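Local structure of Dps family DNA-binding stress response protein (Thermosynechococcus elongatus, 2C41) at residues Lys16-Asn21 with Thr111-Asp116; Ala22-Leu27 with Lys82-Thr87; Thr94-Ile99 with Glu148-Gly153. The protein probably binds and oxidises iron as a twelve-subunit protein of the Dps family, and is thought to bind DNA, in the stress response of a thermophilic cyanobacterium. One frame throughout, in Å; residues are numbered along the deposited sequence.

Contact 1. Residues Lys16-Asn21 with Thr111-Asp116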
loop_
_atom_site.group_PDB
_atom_site.type_symbol
_atom_site.label_atom_id
_atom_site.label_comp_id
_atom_site.label_asym_id
_atom_site.label_seq_id
_atom_site.Cartn_x
_atom_site.Cartn_y
_atom_site.Cartn_z
ATOM N N LYS C 16 7.252 5.643 36.170
ATOM C CA LYS C 16 7.368 7.099 36.076
ATOM C C LYS C 16 8.795 7.507 35.713
ATOM O O LYS C 16 9.004 8.344 34.826
ATOM C CB LYS C 16 6.916 7.773 37.377
ATOM C CG LYS C 16 5.426 7.646 37.642
ATOM C CD LYS C 16 4.945 8.834 38.465
ATOM C CE LYS C 16 3.931 8.473 39.537
ATOM N NZ LYS C 16 2.977 7.358 39.260
ATOM N N ARG C 17 9.772 6.909 36.395
ATOM C CA ARG C 17 11.181 7.176 36.111
ATOM C C ARG C 17 11.535 6.779 34.676
ATOM O O ARG C 17 12.178 7.546 33.955
ATOM C CB ARG C 17 12.089 6.438 37.106
ATOM C CG ARG C 17 13.593 6.570 36.796
ATOM C CD ARG C 17 14.489 6.046 37.946
ATOM N NE ARG C 17 13.910 4.900 38.656
ATOM C CZ ARG C 17 13.800 3.663 38.165
ATOM N NH1 ARG C 17 14.226 3.376 36.940
ATOM N NH2 ARG C 17 13.252 2.705 38.911
ATOM N N GLU C 18 11.107 5.580 34.280
ATOM C CA GLU C 18 11.394 5.063 32.954
ATOM C C GLU C 18 10.741 5.935 31.872
ATOM O O GLU C 18 11.375 6.264 30.859
ATOM C CB GLU C 18 10.947 3.602 32.851
ATOM C CG GLU C 18 11.778 2.640 33.729
ATOM C CD GLU C 18 13.069 2.168 33.067
ATOM O OE1 GLU C 18 13.386 2.623 31.941
ATOM O OE2 GLU C 18 13.773 1.326 33.674
ATOM N N GLN C 19 9.491 6.324 32.108
ATOM C CA GLN C 19 8.766 7.181 31.162
ATOM C C GLN C 19 9.478 8.524 31.010
ATOM O O GLN C 19 9.702 8.990 29.897
ATOM C CB GLN C 19 7.332 7.418 31.629
ATOM C CG GLN C 19 6.563 8.398 30.737
ATOM C CD GLN C 19 5.435 9.101 31.457
ATOM O OE1 GLN C 19 4.918 10.114 30.979
ATOM N NE2 GLN C 19 5.049 8.579 32.606
ATOM N N ALA C 20 9.829 9.130 32.144
ATOM C CA ALA C 20 10.560 10.399 32.160
ATOM C C ALA C 20 11.885 10.280 31.409
ATOM O O ALA C 20 12.230 11.173 30.633
ATOM C CB ALA C 20 10.797 10.872 33.614
ATOM N N ASN C 21 12.599 9.169 31.624
ATOM C CA ASN C 21 13.845 8.893 30.903
ATOM C C ASN C 21 13.644 8.803 29.393
ATOM O O ASN C 21 14.469 9.295 28.628
ATOM C CB ASN C 21 14.541 7.624 31.414
ATOM C CG ASN C 21 15.217 7.822 32.766
ATOM O OD1 ASN C 21 15.595 6.850 33.432
ATOM N ND2 ASN C 21 15.381 9.069 33.173
ATOM N N THR C 111 20.668 -0.594 32.517
ATOM C CA THR C 111 20.811 -1.042 33.901
ATOM C C THR C 111 19.479 -0.923 34.646
ATOM O O THR C 111 19.043 -1.880 35.292
ATOM C CB THR C 111 21.924 -0.282 34.638
ATOM O OG1 THR C 111 23.181 -0.642 34.055
ATOM C CG2 THR C 111 21.946 -0.630 36.142
ATOM N N GLU C 112 18.846 0.239 34.538
ATOM C CA GLU C 112 17.566 0.476 35.202
ATOM C C GLU C 112 16.460 -0.467 34.735
ATOM O O GLU C 112 15.681 -0.950 35.557
ATOM C CB GLU C 112 17.125 1.931 35.051
ATOM C CG GLU C 112 17.974 2.900 35.880
ATOM C CD GLU C 112 17.380 4.288 35.980
ATOM O OE1 GLU C 112 17.929 5.107 36.748
ATOM O OE2 GLU C 112 16.371 4.577 35.300
ATOM N N MET C 113 16.386 -0.731 33.431
ATOM C CA MET C 113 15.360 -1.640 32.922
ATOM C C MET C 113 15.538 -3.070 33.430
ATOM O O MET C 113 14.554 -3.757 33.697
ATOM C CB MET C 113 15.284 -1.600 31.399
ATOM C CG MET C 113 14.574 -0.346 30.874
ATOM S SD MET C 113 14.168 -0.517 29.126
ATOM C CE MET C 113 13.329 1.055 28.854
ATOM N N HIS C 114 16.784 -3.512 33.583
ATOM C CA HIS C 114 17.026 -4.835 34.169
ATOM C C HIS C 114 16.578 -4.850 35.636
ATOM O O HIS C 114 15.914 -5.788 36.082
ATOM C CB HIS C 114 18.494 -5.245 34.031
ATOM C CG HIS C 114 18.859 -5.738 32.663
ATOM N ND1 HIS C 114 19.139 -4.890 31.613
ATOM C CD2 HIS C 114 18.999 -6.997 32.179
ATOM C CE1 HIS C 114 19.429 -5.605 30.538
ATOM N NE2 HIS C 114 19.342 -6.888 30.852
ATOM N N GLN C 115 16.931 -3.806 36.374
ATOM C CA GLN C 115 16.514 -3.677 37.778
ATOM C C GLN C 115 14.990 -3.607 37.900
ATOM O O GLN C 115 14.389 -4.281 38.751
ATOM C CB GLN C 115 17.166 -2.452 38.424
ATOM C CG GLN C 115 18.672 -2.606 38.586
ATOM C CD GLN C 115 19.378 -1.362 39.096
ATOM O OE1 GLN C 115 20.435 -1.471 39.723
ATOM N NE2 GLN C 115 18.829 -0.178 38.813
ATOM N N ASP C 116 14.374 -2.812 37.032
ATOM C CA ASP C 116 12.931 -2.600 37.063
ATOM C C ASP C 116 12.137 -3.827 36.607
ATOM O O ASP C 116 11.044 -4.088 37.123
ATOM C CB ASP C 116 12.563 -1.369 36.242
ATOM C CG ASP C 116 13.138 -0.087 36.824
ATOM O OD1 ASP C 116 13.219 0.904 36.076
ATOM O OD2 ASP C 116 13.508 -0.060 38.023
#

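Contact 2. Residues Ala22-Leu27 with Lys82-Thr87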
loop_
_atom_site.group_PDB
_atom_site.type_symbol
_atom_site.label_atom_id
_atom_site.label_comp_id
_atom_site.label_asym_id
_atom_site.label_seq_id
_atom_site.Cartn_x
_atom_site.Cartn_y
_atom_site.Cartn_z
ATOM N N ALA C 22 12.541 8.187 28.970
ATOM C CA ALA C 22 12.233 8.082 27.540
ATOM C C ALA C 22 12.035 9.474 26.926
ATOM O O ALA C 22 12.520 9.756 25.823
ATOM C CB ALA C 22 11.010 7.215 27.317
ATOM N N VAL C 23 11.328 10.341 27.647
ATOM C CA VAL C 23 11.086 11.716 27.183
ATOM C C VAL C 23 12.406 12.490 27.042
ATOM O O VAL C 23 12.658 13.104 26.003
ATOM C CB VAL C 23 10.114 12.467 28.126
ATOM C CG1 VAL C 23 10.056 13.960 27.778
ATOM C CG2 VAL C 23 8.719 11.822 28.057
ATOM N N VAL C 24 13.247 12.456 28.080
ATOM C CA VAL C 24 14.530 13.178 28.041
ATOM C C VAL C 24 15.468 12.590 26.985
ATOM O O VAL C 24 16.127 13.328 26.247
ATOM C CB VAL C 24 15.218 13.218 29.437
ATOM C CG1 VAL C 24 16.641 13.824 29.360
ATOM C CG2 VAL C 24 14.354 13.997 30.393
ATOM N N MET C 25 15.521 11.265 26.910
ATOM C CA MET C 25 16.343 10.587 25.924
ATOM C C MET C 25 15.911 10.952 24.502
ATOM O O MET C 25 16.742 11.181 23.617
ATOM C CB MET C 25 16.232 9.080 26.117
ATOM C CG MET C 25 17.354 8.337 25.486
ATOM S SD MET C 25 18.902 8.689 26.350
ATOM C CE MET C 25 19.955 7.730 25.274
ATOM N N TYR C 26 14.599 11.001 24.292
ATOM C CA TYR C 26 14.065 11.425 23.003
ATOM C C TYR C 26 14.506 12.853 22.661
ATOM O O TYR C 26 15.016 13.112 21.565
ATOM C CB TYR C 26 12.535 11.315 22.971
ATOM C CG TYR C 26 11.982 11.955 21.728
ATOM C CD1 TYR C 26 12.202 11.370 20.480
ATOM C CD2 TYR C 26 11.296 13.166 21.785
ATOM C CE1 TYR C 26 11.718 11.952 19.315
ATOM C CE2 TYR C 26 10.813 13.767 20.611
ATOM C CZ TYR C 26 11.035 13.141 19.392
ATOM O OH TYR C 26 10.574 13.692 18.221
ATOM N N LEU C 27 14.303 13.774 23.598
ATOM C CA LEU C 27 14.665 15.172 23.377
ATOM C C LEU C 27 16.175 15.341 23.171
ATOM O O LEU C 27 16.596 16.157 22.346
ATOM C CB LEU C 27 14.137 16.065 24.501
ATOM C CG LEU C 27 12.608 16.179 24.596
ATOM C CD1 LEU C 27 12.219 16.914 25.867
ATOM C CD2 LEU C 27 12.014 16.854 23.355
ATOM N N LYS C 82 12.473 16.473 36.885
ATOM C CA LYS C 82 12.516 16.176 38.316
ATOM C C LYS C 82 12.564 14.679 38.590
ATOM O O LYS C 82 13.055 14.256 39.640
ATOM C CB LYS C 82 11.301 16.771 39.031
ATOM C CG LYS C 82 11.241 18.281 39.007
ATOM C CD LYS C 82 10.120 18.772 39.911
ATOM C CE LYS C 82 10.117 20.291 40.013
ATOM N NZ LYS C 82 9.610 20.927 38.763
ATOM N N VAL C 83 12.061 13.891 37.641
ATOM C CA VAL C 83 11.860 12.458 37.819
ATOM C C VAL C 83 12.918 11.658 37.037
ATOM O O VAL C 83 13.344 10.586 37.472
ATOM C CB VAL C 83 10.407 12.078 37.389
ATOM C CG1 VAL C 83 10.181 10.575 37.395
ATOM C CG2 VAL C 83 9.385 12.767 38.298
ATOM N N ALA C 84 13.346 12.199 35.891
ATOM C CA ALA C 84 14.327 11.524 35.041
ATOM C C ALA C 84 15.660 11.346 35.748
ATOM O O ALA C 84 16.097 12.216 36.508
ATOM C CB ALA C 84 14.535 12.291 33.725
ATOM N N THR C 85 16.294 10.206 35.499
ATOM C CA THR C 85 17.645 9.946 35.981
ATOM C C THR C 85 18.700 10.021 34.876
ATOM O O THR C 85 19.882 10.139 35.177
ATOM C CB THR C 85 17.748 8.593 36.693
ATOM O OG1 THR C 85 17.224 7.568 35.840
ATOM C CG2 THR C 85 16.965 8.623 38.004
ATOM N N VAL C 86 18.285 9.947 33.609
ATOM C CA VAL C 86 19.210 10.220 32.502
ATOM C C VAL C 86 19.611 11.699 32.486
ATOM O O VAL C 86 18.857 12.562 32.937
ATOM C CB VAL C 86 18.659 9.802 31.105
ATOM C CG1 VAL C 86 18.417 8.310 31.058
ATOM C CG2 VAL C 86 17.402 10.558 30.773
ATOM N N THR C 87 20.809 11.973 31.983
ATOM C CA THR C 87 21.316 13.341 31.921
ATOM C C THR C 87 20.675 14.089 30.750
ATOM O O THR C 87 20.826 13.671 29.588
ATOM C CB THR C 87 22.855 13.372 31.753
ATOM O OG1 THR C 87 23.473 12.773 32.900
ATOM C CG2 THR C 87 23.348 14.800 31.608
#

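Contact 3. Residues Thr94-Ile99 with Glu148-Gly153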
loop_
_atom_site.group_PDB
_atom_site.type_symbol
_atom_site.label_atom_id
_atom_site.label_comp_id
_atom_site.label_asym_id
_atom_site.label_seq_id
_atom_site.Cartn_x
_atom_site.Cartn_y
_atom_site.Cartn_z
ATOM N N THR C 94 30.635 18.315 20.611
ATOM C CA THR C 94 31.109 17.729 19.359
ATOM C C THR C 94 30.247 16.514 19.047
ATOM O O THR C 94 29.533 16.003 19.928
ATOM C CB THR C 94 32.583 17.266 19.431
ATOM O OG1 THR C 94 32.697 16.149 20.327
ATOM C CG2 THR C 94 33.515 18.406 19.884
ATOM N N VAL C 95 30.310 16.042 17.806
ATOM C CA VAL C 95 29.600 14.816 17.440
ATOM C C VAL C 95 30.062 13.639 18.315
ATOM O O VAL C 95 29.233 12.870 18.814
ATOM C CB VAL C 95 29.724 14.505 15.925
ATOM C CG1 VAL C 95 28.983 13.239 15.582
ATOM C CG2 VAL C 95 29.158 15.660 15.103
ATOM N N LYS C 96 31.378 13.514 18.512
ATOM C CA LYS C 96 31.914 12.460 19.381
ATOM C C LYS C 96 31.289 12.524 20.779
ATOM O O LYS C 96 30.873 11.499 21.319
ATOM C CB LYS C 96 33.441 12.546 19.469
ATOM C CG LYS C 96 34.059 11.506 20.398
ATOM C CD LYS C 96 35.569 11.480 20.275
ATOM C CE LYS C 96 36.130 10.309 21.061
ATOM N NZ LYS C 96 37.364 9.779 20.417
ATOM N N GLN C 97 31.227 13.730 21.346
ATOM C CA GLN C 97 30.621 13.949 22.661
ATOM C C GLN C 97 29.141 13.573 22.701
ATOM O O GLN C 97 28.671 13.014 23.684
ATOM C CB GLN C 97 30.801 15.401 23.114
ATOM C CG GLN C 97 32.194 15.677 23.658
ATOM C CD GLN C 97 32.484 17.158 23.879
ATOM O OE1 GLN C 97 31.876 18.040 23.254
ATOM N NE2 GLN C 97 33.445 17.437 24.768
ATOM N N MET C 98 28.409 13.896 21.638
ATOM C CA MET C 98 26.988 13.518 21.552
ATOM C C MET C 98 26.822 12.006 21.645
ATOM O O MET C 98 25.976 11.498 22.391
ATOM C CB MET C 98 26.379 13.987 20.227
ATOM C CG MET C 98 26.244 15.493 20.097
ATOM S SD MET C 98 25.662 15.904 18.434
ATOM C CE MET C 98 26.068 17.650 18.413
ATOM N N ILE C 99 27.631 11.298 20.869
ATOM C CA ILE C 99 27.609 9.835 20.832
ATOM C C ILE C 99 27.983 9.233 22.196
ATOM O O ILE C 99 27.300 8.326 22.677
ATOM C CB ILE C 99 28.475 9.289 19.678
ATOM C CG1 ILE C 99 27.887 9.750 18.327
ATOM C CG2 ILE C 99 28.545 7.757 19.729
ATOM C CD1 ILE C 99 28.685 9.315 17.101
ATOM N N GLU C 148 29.912 1.568 17.835
ATOM C CA GLU C 148 30.630 1.324 16.579
ATOM C C GLU C 148 31.221 2.610 15.998
ATOM O O GLU C 148 32.328 2.594 15.468
ATOM C CB GLU C 148 29.731 0.635 15.544
ATOM C CG GLU C 148 29.321 -0.801 15.916
ATOM C CD GLU C 148 30.521 -1.685 16.246
ATOM O OE1 GLU C 148 30.449 -2.480 17.214
ATOM O OE2 GLU C 148 31.556 -1.561 15.555
ATOM N N PHE C 149 30.491 3.720 16.106
ATOM C CA PHE C 149 30.980 5.003 15.583
ATOM C C PHE C 149 32.252 5.479 16.285
ATOM O O PHE C 149 33.018 6.269 15.732
ATOM C CB PHE C 149 29.896 6.067 15.675
ATOM C CG PHE C 149 28.915 6.019 14.541
ATOM C CD1 PHE C 149 27.774 5.222 14.621
ATOM C CD2 PHE C 149 29.142 6.761 13.385
ATOM C CE1 PHE C 149 26.861 5.182 13.558
ATOM C CE2 PHE C 149 28.242 6.728 12.318
ATOM C CZ PHE C 149 27.103 5.940 12.401
ATOM N N LEU C 150 32.471 4.980 17.500
ATOM C CA LEU C 150 33.625 5.382 18.296
ATOM C C LEU C 150 34.848 4.479 18.110
ATOM O O LEU C 150 35.927 4.787 18.639
ATOM C CB LEU C 150 33.236 5.472 19.769
ATOM C CG LEU C 150 32.685 6.781 20.369
ATOM C CD1 LEU C 150 32.122 7.803 19.379
ATOM C CD2 LEU C 150 31.724 6.450 21.483
ATOM N N ALA C 151 34.683 3.377 17.374
ATOM C CA ALA C 151 35.797 2.473 17.078
ATOM C C ALA C 151 36.749 3.126 16.083
ATOM O O ALA C 151 36.338 3.947 15.269
ATOM C CB ALA C 151 35.298 1.141 16.544
ATOM N N LYS C 152 38.024 2.765 16.162
ATOM C CA LYS C 152 39.014 3.275 15.214
ATOM C C LYS C 152 39.698 2.141 14.454
ATOM O O LYS C 152 39.444 0.957 14.705
ATOM C CB LYS C 152 40.055 4.149 15.912
ATOM C CG LYS C 152 39.502 5.385 16.614
ATOM C CD LYS C 152 40.658 6.161 17.216
ATOM C CE LYS C 152 40.288 6.854 18.501
ATOM N NZ LYS C 152 39.742 8.208 18.235
ATOM N N GLY C 153 40.561 2.513 13.516
ATOM C CA GLY C 153 41.319 1.539 12.750
ATOM C C GLY C 153 40.534 0.870 11.641
ATOM O O GLY C 153 40.850 -0.251 11.265
HETATM O O HOH W 1 36.429 7.680 18.739
#

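Contact 1. Residues Lys16-Asn21 with Thr111-Asp116
Arg17 reaches across from helix 6-35 to grip Asp116 on helix 95-122 end-on, one guanidinium nitrogen to each carboxylate oxygen. NH1 meets Asp116 OD1 at 2.8 Å on its syn lone pair, and NH2 meets Asp116 OD2 at 2.9 Å in a nearly straight bond. With CG anti to the backbone N, CG and CD of Arg17 pass beside Glu112 OE2; a bend at chi3 then turns NE, and chi4 brings CZ round to face Asp116. NH1 also gives a weak hydrogen bond, part of a salt bridge, to Glu112 OE2 (3.0 Å); the Glu112 carboxylate is turned 79° from the guanidinium, and its other oxygen is held by Thr85. The tight part lies inward. There the buried Glu18 meets Asp116 tip to tip, OE2 2.5 Å from OD1, the carboxylate planes 83° apart. Met113 lies across Glu18, its CG 3.4 Å from OE1, and Tyr132 of helix 126-149 touches both Glu18 and Asp116. On the looser outer side Arg17 and Glu112 are partly exposed. An alanine in place of Arg17 would probably leave Asp116 without its two-pronged partner and three acidic groups crowded together with less compensating charge. The axes of the two segments come no nearer than 11.1 Å, so long side chains span them. This four-residue salt-bridge network ties two antiparallel helices (156° between directions) in the four-helix bundle of the ferritin-like fold.

Contact 2. Residues Ala22-Leu27 with Lys82-Thr87
Val24, on helix 6-35, has its CA 7.1 Å from that of Val86, in the chain that leaves helical geometry at Ala84 just after the short helix 80-83. This is the Dps version of the ferritin-like bundle, in which a short helix sits in the connection between the second and third long helices; here that connection lies against the first. The side chains that meet are apolar, and no hydrogen bond joins the segments. Val24 carries the contact, pointing toward the connection and putting each methyl to separate use. CG2, beside its own backbone N, touches Ala84 CB at 3.7 Å. CG1, anti to that N (chi1 173°), turns instead to Val86, and the two valine side chains run antiparallel, side by side. Val86 in turn packs on Ile109 of helix 95-122, while Leu81 touches Val24 from helix 80-83. Met25 takes a smaller share, through its backbone N near Val86, its side chain lying against Asn105 and His106 of helix 95-122. The closest meeting is methyl on methyl: Val86 CG2, set between its own backbone N and carbonyl carbon, lies 3.6 Å from Val24 CG1.

Contact 3. Residues Thr94-Ile99 with Glu148-Gly153
Phe149, near the end of helix 126-149, meets Ile99 of helix 95-122 through the base of its side chain. Its CB lies 3.7 Å from Ile99 CD1, the two side chains crossing at about a right angle. The rest of the ring turns from Ile99 toward helix 41-68, where it packs on Asp43, Leu44 and Leu47.

Next comes Leu150, which makes the largest apolar patch. It lies alongside Ile99, the two side chains pointing opposite ways, with CD1 3.6 Å from Ile99 CG2 and CD2 3.9 Å from that same methyl. Ile99 can serve both neighbours because its branches divide: CG2 is anti to the backbone N, whereas chi1 (-63°) sets CG1 beside that N, and an extended chi2 takes CD1 on to Phe149 CB. The carbonyl of Leu150 is used as well. Its O accepts a hydrogen bond from a water at 2.9 Å, and Lys96 NZ donates to the same water at 2.8 Å.

Beyond Ala151 the chain runs on to Lys152, whose NZ approaches Lys96 NZ to 3.6 Å. The ammonium groups would probably repel each other, and the shared water, which Lys152 NZ reaches by a weak bond, is likely to ease this. Across the way a capping box of Thr94 and Gln97 starts helix 95-122: Gln97 N gives to Thr94 OG1 at 3.0 Å, and Thr94 N gives to Gln97 OE1 in return.

In the all-helical bundle, this contact joins the start of helix 95-122 to the end of helix 126-149, with helix 41-68 covering Phe149 and Leu156 of a neighbouring subunit packing on Leu150.

How the contacts relate
Contacts 1 and 2 are buried near the middle of the chain, whereas contact 3 is only partly buried, its centre about 19 Å from the chain centre. Helix 6-35 serves both of the first two, whose centres are about 10 Å apart, and Thr85 joins them through its probable hydrogen bond to Glu112. Helix 95-122 is shared by contacts 1 and 3, with centres about 25 Å apart. The chemistry changes with place: charged groups inside the bundle in contact 1, small apolar side chains, chiefly valine and alanine, in contact 2, and in contact 3 an apolar patch edged by lysines and water, where other subunits of the twelve pack against it.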